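Long-range contacts in CRISPR-associated endonuclease Cas2 2 (Thermus thermophilus, PDB 1ZPW), which probably acts as a metal-dependent endoribonuclease of the Cas2 family in CRISPR adaptive immunity, working as a homodimer that assembles with a Cas1 homodimer: residues R4-Y10 with L64-A70; D11-R17 with L57-A63. Where two conformers were deposited one is given. Residues are numbered along the deposited sequence.

Contact 1 of 2, residues R4-Y10 with L64-A70; sequences RLYAVAY and LRIYPVA
Residues 4-10 and 64-68 are antiparallel neighbours in the sheet, their axes 4.6 Å apart at closest approach and their directions 156° apart. Ala-7 N to Tyr-67 O and Ala-9 N to Arg-65 O are 2.9 Å, Tyr-67 N to Ala-7 O and Arg-65 N to Ala-9 O 2.8 Å; Tyr-6/Pro-68, Val-8/Ile-66 and Tyr-10/Leu-64 are non-hydrogen-bonded pairs. Val-69 loses the most surface: its N donates to Leu-5 O (2.9 Å), its CG1 lies 4.0 Å from Leu-5 CD2, and a water joins its O (2.8 Å) to Leu-5 N (3.0 Å). Arg-4 NH2 adds a weak hydrogen bond to Val-69 O (3.1 Å). Ala-7, next in buried area, sets CB 4.2 Å from Tyr-67 CB; on this face Arg-65 NE donates to Tyr-67 OH (3.1 Å). On the other, Tyr-6, chi1 m, lays CE2 3.6 Å from Pro-68 CB and CD2 3.5 Å from Ile-66 CG2. Helix 43-56 covers Tyr-6, Leu-64 and Ile-66 through Leu-46, Leu-49 and Ala-53, and helix 15-26 covers Tyr-10, the helix-on-sheet layering of the ferredoxin-like Cas2 fold. Main-chain bonds thus fix the register, with a largely apolar side under the helices and the two alanines, Arg-65 and Tyr-67 opposite.

Contact 2 of 2, residues D11-R17 with L57-A63; sequences DIPDDTR and LDLGQDA
Arg-17 lays one face of its guanidinium over Asp-58 CB (CZ to CB 3.5 Å) while its edge meets Asp-62 in a two-pronged salt bridge, NE to OD2 2.8 Å and NH2 to OD1 2.8 Å. Asp-62 OD2 also accepts from Asp-58 N (2.8 Å) while Asp-62 N donates to Asp-58 O (2.9 Å), so both bonds close the 58-62 turn. Asp-14 N-caps the helix starting at Asp-15, taking Arg-17 N on OD2 (2.9 Å), and makes a long, charge-only salt bridge with Arg-17 NH1 (OD2 3.9 Å). Asp-11 and Ala-63 form an antiparallel hydrogen-bonded pair: Asp-11 N to Ala-63 O is 2.8 Å, Ala-63 N to Asp-11 O 2.9 Å. Asp-11, the predicted catalytic Mg(2+) ligand, is thereby held by its backbone at the strand end, its carboxylate directed away from residues 57-63. Ile-12 CD1 packs on Leu-57 CD2 (3.5 Å), and both side chains touch Leu-21 of helix 15-26, whose first turn Arg-17 joins to the loop between helix 43-56 and strand 63-68.

In the fold
From the N terminus, strand 4-11 supplies the first half of contact 1 and runs directly into the first half of contact 2, which leads into helix 15-26. The chain then makes the hairpin of strands 29-33 and 36-41 and helix 43-56 before residues 57-63 close contact 2; strand 63-68 follows and closes contact 1 around it. The loops are thus nested, and the centres of the two contacts lie about 18 Å apart. They meet where Tyr-10 CB packs 3.6 Å from Ala-63 O and Leu-64 CD1 4.3 Å from Leu-57 CD1. Contact 1 sets strand 63-68, outermost in this chain, beside strand 4-11, whose other neighbour is strand 36-41; contact 2 extends that pairing toward the helix ends.

Contact 1 of 2, residues R4-Y10 with L64-A70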
loop_
_atom_site.group_PDB
_atom_site.type_symbol
_atom_site.label_atom_id
_atom_site.label_comp_id
_atom_site.label_asym_id
_atom_site.label_seq_id
_atom_site.Cartn_x
_atom_site.Cartn_y
_atom_site.Cartn_z
ATOM N N ARG A 4 10.842 -7.571 1.562
ATOM C CA ARG A 4 11.314 -6.599 0.616
ATOM C C ARG A 4 10.394 -5.420 0.772
ATOM O O ARG A 4 9.288 -5.563 1.291
ATOM C CB ARG A 4 11.142 -7.120 -0.797
ATOM C CG ARG A 4 12.001 -8.272 -1.225
ATOM C CD ARG A 4 11.550 -8.824 -2.584
ATOM N NE ARG A 4 12.138 -8.112 -3.724
ATOM C CZ ARG A 4 11.853 -6.865 -4.089
ATOM N NH1 ARG A 4 10.984 -6.135 -3.396
ATOM N NH2 ARG A 4 12.452 -6.336 -5.148
ATOM N N LEU A 5 10.851 -4.260 0.306
ATOM C CA LEU A 5 10.014 -3.054 0.275
ATOM C C LEU A 5 9.031 -3.092 -0.896
ATOM O O LEU A 5 9.403 -3.424 -2.028
ATOM C CB LEU A 5 10.884 -1.791 0.161
ATOM C CG LEU A 5 10.174 -0.437 -0.004
ATOM C CD1 LEU A 5 9.367 -0.140 1.260
ATOM C CD2 LEU A 5 11.188 0.680 -0.260
ATOM N N TYR A 6 7.778 -2.764 -0.604
ATOM C CA TYR A 6 6.763 -2.591 -1.656
ATOM C C TYR A 6 6.143 -1.226 -1.525
ATOM O O TYR A 6 5.888 -0.745 -0.419
ATOM C CB TYR A 6 5.647 -3.642 -1.549
ATOM C CG TYR A 6 6.079 -5.057 -1.851
ATOM C CD1 TYR A 6 6.787 -5.813 -0.897
ATOM C CD2 TYR A 6 5.751 -5.648 -3.077
ATOM C CE1 TYR A 6 7.193 -7.120 -1.197
ATOM C CE2 TYR A 6 6.142 -6.963 -3.365
ATOM C CZ TYR A 6 6.843 -7.678 -2.405
ATOM O OH TYR A 6 7.236 -8.970 -2.693
ATOM N N ALA A 7 5.883 -0.585 -2.665
ATOM C CA ALA A 7 5.053 0.619 -2.679
ATOM C C ALA A 7 3.640 0.158 -3.002
ATOM O O ALA A 7 3.415 -0.580 -3.969
ATOM C CB ALA A 7 5.527 1.612 -3.738
ATOM N N VAL A 8 2.692 0.578 -2.180
ATOM C CA VAL A 8 1.303 0.134 -2.360
ATOM C C VAL A 8 0.484 1.382 -2.638
ATOM O O VAL A 8 0.326 2.209 -1.746
ATOM C CB VAL A 8 0.759 -0.606 -1.124
ATOM C CG1 VAL A 8 -0.684 -1.053 -1.394
ATOM C CG2 VAL A 8 1.603 -1.823 -0.824
ATOM N N ALA A 9 -0.027 1.503 -3.873
ATOM C CA ALA A 9 -0.708 2.710 -4.306
ATOM C C ALA A 9 -2.151 2.381 -4.610
ATOM O O ALA A 9 -2.447 1.364 -5.247
ATOM C CB ALA A 9 -0.034 3.284 -5.551
ATOM N N TYR A 10 -3.055 3.239 -4.158
ATOM C CA TYR A 10 -4.477 2.942 -4.316
ATOM C C TYR A 10 -5.270 4.117 -4.815
ATOM O O TYR A 10 -4.916 5.285 -4.595
ATOM C CB TYR A 10 -5.085 2.394 -3.034
ATOM C CG TYR A 10 -4.853 3.232 -1.807
ATOM C CD1 TYR A 10 -3.737 3.013 -0.998
ATOM C CD2 TYR A 10 -5.744 4.262 -1.460
ATOM C CE1 TYR A 10 -3.513 3.761 0.145
ATOM C CE2 TYR A 10 -5.524 5.022 -0.306
ATOM C CZ TYR A 10 -4.425 4.766 0.478
ATOM O OH TYR A 10 -4.210 5.546 1.587
ATOM N N LEU A 64 -5.819 -1.006 -6.822
ATOM C CA LEU A 64 -4.722 -1.151 -5.887
ATOM C C LEU A 64 -3.549 -1.724 -6.663
ATOM O O LEU A 64 -3.673 -2.786 -7.297
ATOM C CB LEU A 64 -5.125 -2.091 -4.725
ATOM C CG LEU A 64 -4.130 -2.278 -3.579
ATOM C CD1 LEU A 64 -4.707 -3.182 -2.474
ATOM C CD2 LEU A 64 -2.840 -2.886 -3.987
ATOM N N ARG A 65 -2.417 -1.023 -6.629
ATOM C CA ARG A 65 -1.224 -1.526 -7.307
ATOM C C ARG A 65 -0.120 -1.768 -6.315
ATOM O O ARG A 65 0.142 -0.928 -5.458
ATOM C CB ARG A 65 -0.769 -0.561 -8.401
ATOM C CG ARG A 65 -1.857 -0.327 -9.451
ATOM C CD ARG A 65 -1.449 0.684 -10.557
ATOM N NE ARG A 65 -0.643 0.037 -11.588
ATOM C CZ ARG A 65 -1.162 -0.606 -12.644
ATOM N NH1 ARG A 65 -0.364 -1.203 -13.534
ATOM N NH2 ARG A 65 -2.484 -0.679 -12.777
ATOM N N ILE A 66 0.549 -2.909 -6.446
ATOM C CA ILE A 66 1.615 -3.281 -5.515
ATOM C C ILE A 66 2.918 -3.426 -6.274
ATOM O O ILE A 66 3.036 -4.295 -7.160
ATOM C CB ILE A 66 1.252 -4.619 -4.811
ATOM C CG1 ILE A 66 -0.020 -4.442 -4.018
ATOM C CG2 ILE A 66 2.360 -5.011 -3.885
ATOM C CD1 ILE A 66 -0.700 -5.804 -3.542
ATOM N N TYR A 67 3.889 -2.574 -5.943
ATOM C CA TYR A 67 5.175 -2.536 -6.644
ATOM C C TYR A 67 6.301 -3.060 -5.785
ATOM O O TYR A 67 6.637 -2.428 -4.790
ATOM C CB TYR A 67 5.544 -1.096 -6.983
ATOM C CG TYR A 67 4.618 -0.466 -8.020
ATOM C CD1 TYR A 67 4.829 -0.689 -9.380
ATOM C CD2 TYR A 67 3.578 0.381 -7.628
ATOM C CE1 TYR A 67 3.972 -0.109 -10.355
ATOM C CE2 TYR A 67 2.730 0.944 -8.574
ATOM C CZ TYR A 67 2.953 0.715 -9.921
ATOM O OH TYR A 67 2.108 1.284 -10.851
ATOM N N PRO A 68 6.959 -4.143 -6.189
ATOM C CA PRO A 68 8.173 -4.544 -5.466
ATOM C C PRO A 68 9.302 -3.593 -5.813
ATOM O O PRO A 68 9.523 -3.329 -7.001
ATOM C CB PRO A 68 8.456 -5.970 -5.973
ATOM C CG PRO A 68 7.598 -6.180 -7.177
ATOM C CD PRO A 68 6.643 -5.006 -7.355
ATOM N N VAL A 69 9.987 -3.053 -4.812
ATOM C CA VAL A 69 10.970 -1.987 -5.040
ATOM C C VAL A 69 12.363 -2.592 -4.977
ATOM O O VAL A 69 12.625 -3.456 -4.151
ATOM C CB VAL A 69 10.862 -0.897 -3.968
ATOM C CG1 VAL A 69 11.962 0.156 -4.132
ATOM C CG2 VAL A 69 9.468 -0.255 -4.024
ATOM N N ALA A 70 13.228 -2.176 -5.881
ATOM C CA ALA A 70 14.614 -2.606 -5.767
ATOM C C ALA A 70 15.473 -1.523 -6.292
ATOM O O ALA A 70 15.480 -1.229 -7.494
ATOM C CB ALA A 70 14.856 -3.932 -6.472
HETATM O O HOH W 1 13.267 -4.073 -1.488
#

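Contact 2 of 2, residues D11-R17 with L57-A63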
loop_
_atom_site.group_PDB
_atom_site.type_symbol
_atom_site.label_atom_id
_atom_site.label_comp_id
_atom_site.label_asym_id
_atom_site.label_seq_id
_atom_site.Cartn_x
_atom_site.Cartn_y
_atom_site.Cartn_z
ATOM N N ASP A 11 -6.333 3.796 -5.520
ATOM C CA ASP A 11 -7.219 4.787 -6.093
ATOM C C ASP A 11 -8.619 4.243 -5.808
ATOM O O ASP A 11 -9.101 3.358 -6.519
ATOM C CB ASP A 11 -6.924 4.795 -7.591
ATOM C CG ASP A 11 -7.544 5.921 -8.311
ATOM O OD1 ASP A 11 -8.493 6.569 -7.776
ATOM O OD2 ASP A 11 -7.147 6.195 -9.483
ATOM N N ILE A 12 -9.237 4.749 -4.727
ATOM C CA ILE A 12 -10.527 4.254 -4.232
ATOM C C ILE A 12 -11.482 5.446 -4.159
ATOM O O ILE A 12 -11.285 6.320 -3.336
ATOM C CB ILE A 12 -10.345 3.648 -2.805
ATOM C CG1 ILE A 12 -9.133 2.705 -2.673
ATOM C CG2 ILE A 12 -11.695 3.124 -2.217
ATOM C CD1 ILE A 12 -9.181 1.501 -3.523
ATOM N N PRO A 13 -12.473 5.510 -5.016
ATOM C CA PRO A 13 -13.363 6.694 -5.015
ATOM C C PRO A 13 -14.219 6.860 -3.786
ATOM O O PRO A 13 -14.572 8.016 -3.386
ATOM C CB PRO A 13 -14.184 6.545 -6.313
ATOM C CG PRO A 13 -14.015 5.121 -6.757
ATOM C CD PRO A 13 -12.738 4.601 -6.142
ATOM N N ASP A 14 -14.551 5.741 -3.153
ATOM C CA ASP A 14 -15.434 5.737 -2.005
ATOM C C ASP A 14 -14.705 6.008 -0.702
ATOM O O ASP A 14 -13.741 5.294 -0.349
ATOM C CB ASP A 14 -16.163 4.404 -1.909
ATOM C CG ASP A 14 -17.125 4.363 -0.739
ATOM O OD1 ASP A 14 -18.214 5.005 -0.848
ATOM O OD2 ASP A 14 -16.903 3.766 0.326
ATOM N N ASP A 15 -15.142 7.034 0.036
ATOM C CA ASP A 15 -14.393 7.410 1.244
ATOM C C ASP A 15 -14.344 6.304 2.306
ATOM O O ASP A 15 -13.307 6.101 2.937
ATOM C CB ASP A 15 -14.988 8.673 1.894
ATOM C CG ASP A 15 -14.677 9.949 1.138
ATOM O OD1 ASP A 15 -13.823 9.997 0.215
ATOM O OD2 ASP A 15 -15.293 11.003 1.443
ATOM N N THR A 16 -15.483 5.628 2.537
ATOM C CA THR A 16 -15.545 4.584 3.552
ATOM C C THR A 16 -14.609 3.416 3.217
ATOM O O THR A 16 -13.870 2.969 4.087
ATOM C CB THR A 16 -16.990 4.091 3.748
ATOM O OG1 THR A 16 -17.788 5.165 4.271
ATOM C CG2 THR A 16 -17.058 3.030 4.837
ATOM N N ARG A 17 -14.648 2.945 1.976
ATOM C CA ARG A 17 -13.728 1.884 1.555
ATOM C C ARG A 17 -12.288 2.350 1.674
ATOM O O ARG A 17 -11.434 1.576 2.074
ATOM C CB ARG A 17 -13.990 1.479 0.118
ATOM C CG ARG A 17 -15.325 0.776 -0.039
ATOM C CD ARG A 17 -15.397 -0.080 -1.275
ATOM N NE ARG A 17 -15.107 0.656 -2.502
ATOM C CZ ARG A 17 -16.013 1.340 -3.209
ATOM N NH1 ARG A 17 -17.282 1.432 -2.790
ATOM N NH2 ARG A 17 -15.641 1.961 -4.317
ATOM N N LEU A 57 -12.335 -4.090 -1.121
ATOM C CA LEU A 57 -12.405 -3.314 -2.372
ATOM C C LEU A 57 -13.631 -3.649 -3.199
ATOM O O LEU A 57 -14.089 -4.799 -3.212
ATOM C CB LEU A 57 -11.163 -3.545 -3.246
ATOM C CG LEU A 57 -9.735 -3.350 -2.699
ATOM C CD1 LEU A 57 -8.729 -4.177 -3.487
ATOM C CD2 LEU A 57 -9.362 -1.936 -2.778
ATOM N N ASP A 58 -14.129 -2.655 -3.926
ATOM C CA ASP A 58 -15.118 -2.855 -4.972
ATOM C C ASP A 58 -14.315 -3.016 -6.238
ATOM O O ASP A 58 -13.799 -2.048 -6.784
ATOM C CB ASP A 58 -15.997 -1.611 -5.074
ATOM C CG ASP A 58 -17.136 -1.752 -6.093
ATOM O OD1 ASP A 58 -16.900 -2.145 -7.253
ATOM O OD2 ASP A 58 -18.301 -1.446 -5.800
ATOM N N LEU A 59 -14.145 -4.240 -6.723
ATOM C CA LEU A 59 -13.127 -4.383 -7.788
ATOM C C LEU A 59 -13.592 -3.869 -9.168
ATOM O O LEU A 59 -12.793 -3.786 -10.098
ATOM C CB LEU A 59 -12.443 -5.779 -7.789
ATOM C CG LEU A 59 -11.411 -6.033 -6.655
ATOM C CD1 LEU A 59 -10.298 -7.009 -7.041
ATOM C CD2 LEU A 59 -10.753 -4.776 -6.113
ATOM N N GLY A 60 -14.850 -3.442 -9.256
ATOM C CA GLY A 60 -15.325 -2.690 -10.405
ATOM C C GLY A 60 -15.060 -1.191 -10.369
ATOM O O GLY A 60 -15.160 -0.535 -11.411
ATOM N N GLN A 61 -14.732 -0.646 -9.193
ATOM C CA GLN A 61 -14.487 0.799 -9.048
ATOM C C GLN A 61 -13.079 1.159 -8.560
ATOM O O GLN A 61 -12.611 2.285 -8.811
ATOM C CB GLN A 61 -15.467 1.448 -8.075
ATOM C CG GLN A 61 -16.901 1.520 -8.554
ATOM C CD GLN A 61 -17.802 2.390 -7.652
ATOM O OE1 GLN A 61 -19.000 2.512 -7.924
ATOM N NE2 GLN A 61 -17.237 2.992 -6.594
ATOM N N ASP A 62 -12.461 0.253 -7.827
ATOM C CA ASP A 62 -11.259 0.567 -7.033
ATOM C C ASP A 62 -10.034 0.015 -7.715
ATOM O O ASP A 62 -10.128 -0.973 -8.468
ATOM C CB ASP A 62 -11.362 -0.132 -5.681
ATOM C CG ASP A 62 -12.442 0.423 -4.813
ATOM O OD1 ASP A 62 -12.990 1.527 -5.118
ATOM O OD2 ASP A 62 -12.801 -0.181 -3.803
ATOM N N ALA A 63 -8.886 0.645 -7.468
ATOM C CA ALA A 63 -7.605 0.142 -7.969
ATOM C C ALA A 63 -6.577 0.082 -6.857
ATOM O O ALA A 63 -6.415 1.017 -6.099
ATOM C CB ALA A 63 -7.092 1.054 -9.043
HETATM O O HOH W 2 -10.160 3.498 -9.093
#